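Local coordinates for protein CysE, serine acetyltransferase (Brucella abortus, PDB 4HZC) that probably transfers an acetyl group from acetyl-coenzyme A to L-serine, as serine acetyltransferases do in cysteine biosynthesis, at residues S50-V55 against E86-L91; Q208-G213 against S228-G233. One frame throughout, in Å; residues are numbered along the deposited sequence.

Interaction 1: S50-V55 against E86-L91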
ATOM      1  N   SER A  50     -23.170   7.522 -11.167  1.00 25.09           N
ATOM      2  CA  SER A  50     -24.380   7.581 -10.304  1.00 22.97           C
ATOM      3  C   SER A  50     -24.018   7.815  -8.856  1.00 27.35           C
ATOM      4  O   SER A  50     -22.854   7.559  -8.443  1.00 23.97           O
ATOM      5  CB  SER A  50     -25.224   6.315 -10.411  1.00 24.13           C
ATOM      6  OG  SER A  50     -24.509   5.123  -9.968  1.00 30.45           O
ATOM      7  N   LEU A  51     -25.029   8.202  -8.070  1.00 24.74           N
ATOM      8  CA  LEU A  51     -24.886   8.411  -6.654  1.00 26.12           C
ATOM      9  C   LEU A  51     -24.567   7.088  -5.991  1.00 21.31           C
ATOM     10  O   LEU A  51     -23.681   7.014  -5.081  1.00 23.65           O
ATOM     11  CB  LEU A  51     -26.162   9.057  -6.058  1.00 25.14           C
ATOM     12  CG  LEU A  51     -26.250   9.110  -4.546  1.00 26.70           C
ATOM     13  CD1 LEU A  51     -25.208  10.058  -3.992  1.00 28.92           C
ATOM     14  CD2 LEU A  51     -27.611   9.604  -4.122  1.00 27.45           C
ATOM     15  N   GLU A  52     -25.278   6.063  -6.420  1.00 23.09           N
ATOM     16  CA  GLU A  52     -25.033   4.716  -5.963  1.00 24.88           C
ATOM     17  C   GLU A  52     -23.557   4.319  -6.054  1.00 22.68           C
ATOM     18  O   GLU A  52     -22.961   3.815  -5.065  1.00 24.82           O
ATOM     19  CB  GLU A  52     -25.874   3.730  -6.752  1.00 27.42           C
ATOM     20  CG  GLU A  52     -27.332   3.732  -6.360  1.00 26.24           C
ATOM     21  CD  GLU A  52     -28.145   4.658  -7.238  1.00 28.28           C
ATOM     22  OE1 GLU A  52     -27.564   5.497  -7.996  1.00 25.85           O
ATOM     23  OE2 GLU A  52     -29.365   4.515  -7.096  1.00 34.22           O
ATOM     24  N   GLU A  53     -22.978   4.521  -7.225  1.00 20.65           N
ATOM     25  CA  GLU A  53     -21.639   4.124  -7.470  1.00 21.37           C
ATOM     26  C   GLU A  53     -20.661   5.009  -6.680  1.00 20.90           C
ATOM     27  O   GLU A  53     -19.611   4.527  -6.194  1.00 18.28           O
ATOM     28  CB  GLU A  53     -21.301   4.045  -8.967  1.00 24.68           C
ATOM     29  CG  GLU A  53     -21.954   2.832  -9.667  1.00 25.96           C
ATOM     30  CD  GLU A  53     -21.255   2.461 -10.944  1.00 31.79           C
ATOM     31  OE1 GLU A  53     -20.014   2.524 -10.998  1.00 38.46           O
ATOM     32  OE2 GLU A  53     -21.936   2.095 -11.891  1.00 31.54           O
ATOM     33  N   ALA A  54     -21.006   6.269  -6.515  1.00 18.89           N
ATOM     34  CA  ALA A  54     -20.164   7.139  -5.681  1.00 17.90           C
ATOM     35  C   ALA A  54     -20.137   6.635  -4.242  1.00 20.68           C
ATOM     36  O   ALA A  54     -19.087   6.670  -3.584  1.00 20.31           O
ATOM     37  CB  ALA A  54     -20.649   8.582  -5.745  1.00 17.72           C
ATOM     38  N   VAL A  55     -21.297   6.204  -3.721  1.00 21.06           N
ATOM     39  CA  VAL A  55     -21.400   5.846  -2.330  1.00 18.19           C
ATOM     40  C   VAL A  55     -20.673   4.504  -2.132  1.00 21.23           C
ATOM     41  O   VAL A  55     -19.916   4.308  -1.135  1.00 20.27           O
ATOM     42  CB  VAL A  55     -22.893   5.752  -1.876  1.00 19.50           C
ATOM     43  CG1 VAL A  55     -22.974   4.977  -0.570  1.00 17.60           C
ATOM     44  CG2 VAL A  55     -23.484   7.145  -1.690  1.00 18.85           C
ATOM     45  N   GLU A  86     -34.159  -1.588  -4.731  1.00 26.59           N
ATOM     46  CA  GLU A  86     -34.824  -0.819  -3.667  1.00 31.38           C
ATOM     47  C   GLU A  86     -33.823  -0.006  -2.855  1.00 30.66           C
ATOM     48  O   GLU A  86     -34.215   0.955  -2.211  1.00 29.70           O
ATOM     49  CB  GLU A  86     -35.639  -1.726  -2.703  1.00 33.89           C
ATOM     50  CG  GLU A  86     -34.924  -2.950  -2.176  1.00 44.66           C
ATOM     51  CD  GLU A  86     -35.268  -4.250  -2.940  1.00 45.94           C
ATOM     52  OE1 GLU A  86     -35.193  -4.299  -4.181  1.00 38.20           O
ATOM     53  OE2 GLU A  86     -35.596  -5.258  -2.264  1.00 56.48           O
ATOM     54  N   TRP A  87     -32.533  -0.368  -2.882  1.00 28.24           N
ATOM     55  CA  TRP A  87     -31.561   0.316  -1.983  1.00 25.74           C
ATOM     56  C   TRP A  87     -31.342   1.687  -2.545  1.00 27.27           C
ATOM     57  O   TRP A  87     -30.968   2.656  -1.849  1.00 26.07           O
ATOM     58  CB  TRP A  87     -30.237  -0.531  -1.849  1.00 25.74           C
ATOM     59  CG  TRP A  87     -29.105   0.198  -1.107  1.00 25.33           C
ATOM     60  CD1 TRP A  87     -29.112   0.625   0.210  1.00 24.12           C
ATOM     61  CD2 TRP A  87     -27.794   0.620  -1.637  1.00 23.79           C
ATOM     62  NE1 TRP A  87     -27.932   1.288   0.520  1.00 25.81           N
ATOM     63  CE2 TRP A  87     -27.111   1.319  -0.546  1.00 24.02           C
ATOM     64  CE3 TRP A  87     -27.147   0.505  -2.868  1.00 25.19           C
ATOM     65  CZ2 TRP A  87     -25.829   1.854  -0.693  1.00 25.74           C
ATOM     66  CZ3 TRP A  87     -25.873   1.108  -3.034  1.00 25.01           C
ATOM     67  CH2 TRP A  87     -25.231   1.762  -1.966  1.00 24.74           C
ATOM     68  N   SER A  88     -31.624   1.849  -3.829  1.00 27.52           N
ATOM     69  CA  SER A  88     -31.470   3.162  -4.433  1.00 25.31           C
ATOM     70  C   SER A  88     -32.310   4.181  -3.681  1.00 25.65           C
ATOM     71  O   SER A  88     -31.904   5.342  -3.474  1.00 22.51           O
ATOM     72  CB  SER A  88     -31.882   3.142  -5.917  1.00 26.58           C
ATOM     73  OG  SER A  88     -30.919   2.511  -6.734  1.00 27.61           O
ATOM     74  N   HIS A  89     -33.518   3.786  -3.294  1.00 24.48           N
ATOM     75  CA  HIS A  89     -34.355   4.745  -2.551  1.00 27.73           C
ATOM     76  C   HIS A  89     -33.895   4.818  -1.117  1.00 25.56           C
ATOM     77  O   HIS A  89     -33.782   5.899  -0.571  1.00 21.68           O
ATOM     78  CB  HIS A  89     -35.829   4.358  -2.626  1.00 29.37           C
ATOM     79  CG  HIS A  89     -36.723   5.142  -1.665  1.00 28.23           C
ATOM     80  ND1 HIS A  89     -37.036   6.411  -1.867  1.00 27.88           N
ATOM     81  CD2 HIS A  89     -37.341   4.765  -0.485  1.00 29.36           C
ATOM     82  CE1 HIS A  89     -37.817   6.852  -0.877  1.00 29.96           C
ATOM     83  NE2 HIS A  89     -38.017   5.838  -0.030  1.00 32.43           N
ATOM     84  N   VAL A  90     -33.665   3.644  -0.498  1.00 23.88           N
ATOM     85  CA  VAL A  90     -33.228   3.617   0.927  1.00 21.80           C
ATOM     86  C   VAL A  90     -31.998   4.555   1.163  1.00 24.10           C
ATOM     87  O   VAL A  90     -31.951   5.321   2.137  1.00 23.55           O
ATOM     88  CB  VAL A  90     -32.948   2.216   1.415  1.00 21.58           C
ATOM     89  CG1 VAL A  90     -32.372   2.217   2.872  1.00 20.94           C
ATOM     90  CG2 VAL A  90     -34.211   1.421   1.448  1.00 24.25           C
ATOM     91  N   LEU A  91     -31.017   4.467   0.260  1.00 23.43           N
ATOM     92  CA  LEU A  91     -29.797   5.248   0.282  1.00 24.45           C
ATOM     93  C   LEU A  91     -30.101   6.742   0.293  1.00 23.66           C
ATOM     94  O   LEU A  91     -29.557   7.520   1.090  1.00 22.43           O
ATOM     95  CB  LEU A  91     -28.961   4.917  -0.978  1.00 23.31           C
ATOM     96  CG  LEU A  91     -27.799   5.858  -1.258  1.00 26.00           C
ATOM     97  CD1 LEU A  91     -26.767   5.531  -0.145  1.00 28.61           C
ATOM     98  CD2 LEU A  91     -27.155   5.605  -2.615  1.00 30.80           C
TER
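W87 meets V55 obliquely: the far corner of the indole, CH2, lies 4.2 Å from V55 CG1, while W87 NE1 hydrogen-bonds to Q122 OE1 on helix 116-132. The polar link comes from the next residue. S88 donates from OG to E52 OE2 at 2.6 Å, arriving on the anti side of the carboxylate and 25° out of its plane. A bend at chi2 of 94° swings the E52 carboxylate over to this serine, and R92 forms a salt bridge with the same OE2, so this one oxygen is held by both a hydroxyl and a guanidinium group. One turn on, L91 points toward helix 51-63, and its two methyls divide the apolar contacts. Its CD1 meets V55 CG1 tip to tip at 3.9 Å; its CD2 reaches L51 CG at 4.1 Å and lies equally far from E52 CA. Within its own helix, L91 CB sits 4.0 Å above one face of the W87 ring. F118 covers V55 and L91 from helix 116-132, and L81 covers E52 and S88 from helix 70-83. Segment axes 10.9 Å apart cross at 71°: a steep helix pair joined through side chains in the alpha-helical N-terminal region of serine acetyltransferases.

Interaction 2: Q208-G213 against S228-G233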
ATOM      1  N   GLN A 208     -40.409   3.438  15.078  1.00 25.29           N
ATOM      2  CA  GLN A 208     -40.107   4.637  14.285  1.00 27.26           C
ATOM      3  C   GLN A 208     -40.045   5.932  15.011  1.00 27.35           C
ATOM      4  O   GLN A 208     -40.834   6.227  15.926  1.00 29.70           O
ATOM      5  CB  GLN A 208     -40.979   4.800  13.006  1.00 33.78           C
ATOM      6  CG  GLN A 208     -42.465   4.852  13.188  1.00 42.21           C
ATOM      7  CD  GLN A 208     -43.225   4.754  11.840  1.00 60.21           C
ATOM      8  OE1 GLN A 208     -42.680   4.301  10.804  1.00 58.77           O
ATOM      9  NE2 GLN A 208     -44.500   5.159  11.855  1.00 65.48           N
ATOM     10  N   GLY A 209     -39.119   6.752  14.549  1.00 25.21           N
ATOM     11  CA  GLY A 209     -38.994   8.120  14.990  1.00 30.26           C
ATOM     12  C   GLY A 209     -38.344   8.324  16.332  1.00 31.07           C
ATOM     13  O   GLY A 209     -38.286   9.456  16.812  1.00 33.97           O
ATOM     14  N   VAL A 210     -37.847   7.247  16.940  1.00 27.18           N
ATOM     15  CA  VAL A 210     -37.107   7.331  18.222  1.00 25.48           C
ATOM     16  C   VAL A 210     -35.775   8.085  18.066  1.00 25.20           C
ATOM     17  O   VAL A 210     -35.128   8.006  17.032  1.00 28.13           O
ATOM     18  CB  VAL A 210     -36.893   5.926  18.806  1.00 25.57           C
ATOM     19  CG1 VAL A 210     -35.965   5.924  20.053  1.00 24.52           C
ATOM     20  CG2 VAL A 210     -38.215   5.340  19.202  1.00 24.36           C
ATOM     21  N   LEU A 211     -35.411   8.847  19.087  1.00 26.80           N
ATOM     22  CA  LEU A 211     -34.125   9.486  19.181  1.00 24.46           C
ATOM     23  C   LEU A 211     -33.427   8.811  20.352  1.00 23.65           C
ATOM     24  O   LEU A 211     -33.960   8.796  21.456  1.00 28.19           O
ATOM     25  CB  LEU A 211     -34.302  10.959  19.442  1.00 24.42           C
ATOM     26  CG  LEU A 211     -33.061  11.741  19.924  1.00 30.97           C
ATOM     27  CD1 LEU A 211     -31.948  11.822  18.880  1.00 30.58           C
ATOM     28  CD2 LEU A 211     -33.443  13.154  20.417  1.00 30.68           C
ATOM     29  N   ILE A 212     -32.238   8.288  20.100  1.00 25.59           N
ATOM     30  CA  ILE A 212     -31.374   7.705  21.152  1.00 22.99           C
ATOM     31  C   ILE A 212     -30.133   8.537  21.401  1.00 24.84           C
ATOM     32  O   ILE A 212     -29.288   8.663  20.515  1.00 24.97           O
ATOM     33  CB  ILE A 212     -30.946   6.266  20.794  1.00 22.51           C
ATOM     34  CG1 ILE A 212     -32.183   5.469  20.374  1.00 22.65           C
ATOM     35  CG2 ILE A 212     -30.277   5.605  22.012  1.00 21.34           C
ATOM     36  CD1 ILE A 212     -31.961   4.119  19.712  1.00 26.37           C
ATOM     37  N   GLY A 213     -30.030   9.079  22.615  1.00 25.42           N
ATOM     38  CA  GLY A 213     -28.949   9.962  23.079  1.00 25.21           C
ATOM     39  C   GLY A 213     -27.611   9.278  23.248  1.00 24.71           C
ATOM     40  O   GLY A 213     -27.541   8.070  23.228  1.00 22.20           O
ATOM     41  N   SER A 228     -40.458   8.180  20.775  1.00 27.39           N
ATOM     42  CA  SER A 228     -39.921   8.426  22.113  1.00 26.63           C
ATOM     43  C   SER A 228     -38.466   8.919  22.075  1.00 28.29           C
ATOM     44  O   SER A 228     -37.765   8.782  21.043  1.00 26.99           O
ATOM     45  CB  SER A 228     -40.062   7.203  23.020  1.00 31.23           C
ATOM     46  OG  SER A 228     -41.417   6.996  23.351  1.00 33.20           O
ATOM     47  N   LYS A 229     -37.977   9.429  23.208  1.00 27.07           N
ATOM     48  CA  LYS A 229     -36.590   9.887  23.273  1.00 25.92           C
ATOM     49  C   LYS A 229     -35.852   9.289  24.456  1.00 28.60           C
ATOM     50  O   LYS A 229     -36.411   9.201  25.544  1.00 28.28           O
ATOM     51  CB  LYS A 229     -36.530  11.375  23.368  1.00 27.92           C
ATOM     52  CG  LYS A 229     -36.988  12.073  22.101  1.00 30.17           C
ATOM     53  CD  LYS A 229     -37.093  13.599  22.383  1.00 34.92           C
ATOM     54  CE  LYS A 229     -37.297  14.400  21.103  1.00 39.27           C
ATOM     55  NZ  LYS A 229     -38.568  13.992  20.440  1.00 36.21           N
ATOM     56  N   ILE A 230     -34.616   8.852  24.226  1.00 27.57           N
ATOM     57  CA  ILE A 230     -33.799   8.273  25.273  1.00 26.81           C
ATOM     58  C   ILE A 230     -32.709   9.263  25.501  1.00 27.33           C
ATOM     59  O   ILE A 230     -31.903   9.520  24.593  1.00 28.24           O
ATOM     60  CB  ILE A 230     -33.130   6.945  24.845  1.00 28.73           C
ATOM     61  CG1 ILE A 230     -34.069   5.995  24.133  1.00 24.78           C
ATOM     62  CG2 ILE A 230     -32.412   6.269  26.040  1.00 25.51           C
ATOM     63  CD1 ILE A 230     -35.233   5.451  24.894  1.00 29.13           C
ATOM     64  N   ALA A 231     -32.668   9.853  26.691  1.00 27.20           N
ATOM     65  CA  ALA A 231     -31.650  10.878  26.980  1.00 27.41           C
ATOM     66  C   ALA A 231     -30.285  10.246  27.034  1.00 27.82           C
ATOM     67  O   ALA A 231     -30.135   9.039  27.304  1.00 28.51           O
ATOM     68  CB  ALA A 231     -31.941  11.643  28.266  1.00 27.82           C
ATOM     69  N   ALA A 232     -29.285  11.054  26.740  1.00 23.82           N
ATOM     70  CA  ALA A 232     -27.933  10.621  26.831  1.00 27.27           C
ATOM     71  C   ALA A 232     -27.644   9.990  28.180  1.00 27.74           C
ATOM     72  O   ALA A 232     -28.093  10.474  29.175  1.00 31.13           O
ATOM     73  CB  ALA A 232     -27.003  11.804  26.649  1.00 30.66           C
ATOM     74  N   GLY A 233     -26.874   8.916  28.171  1.00 27.60           N
ATOM     75  CA  GLY A 233     -26.332   8.275  29.380  1.00 30.00           C
ATOM     76  C   GLY A 233     -27.300   7.309  30.020  1.00 28.11           C
ATOM     77  O   GLY A 233     -26.975   6.695  31.040  1.00 31.11           O
TER
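Different settings of chi1 let L211 and K229 lie across each other: L211 CG stands anti to its own nitrogen (165°), whereas K229 CG stands anti to its carbonyl carbon (-68°). They occupy equivalent places on successive turns of a left-handed parallel beta-helix, the hexapeptide-repeat fold, and point to the same face of the sheet. L211 CB comes 3.9 Å from K229 CG, and L211 CD2 follows the lysine chain as far as CE, 4.1 Å away. K229 NZ hydrogen-bonds to T257 OG1. The other face carries I212 and I230 in matching register, with CG2 of I212 4.2 Å from CB of I230; V224 adds to this buried layer, touching both V210 and I230. Only the backbone supplies hydrogen bonds between the two segments. S228 O accepts from L211 N at 3.1 Å, and L211 O accepts from I230 N at 2.8 Å. At the far end the strands draw together as each leaves the sheet, and A232 packs on L219 of a second subunit. Having no side chain, G213 brings its CA within 3.8 Å of A232 N, while G213 N donates to I230 O at 2.8 Å with an N-H...O angle of 146°.

The two contacts illustrate how one chain can combine two quite different architectures. Interaction 1 comes first and joins helices 51-63 and 87-101 of the alpha-helical N-terminal part; interaction 2 opens only after it has closed, and joins strands 211-212 and 229-230 on neighbouring turns of the left-handed beta-helix. They share no helix or sheet. Their centres lie about 27 Å apart, on opposite sides of the chain's centre, and their nearest atoms remain about 12 Å from each other. Side chains carry the first contact and repeated backbone bonding the second. No other chain of the six-chain assembly touches the segments of interaction 1, whereas a second subunit touches interaction 2 at a single residue, A232.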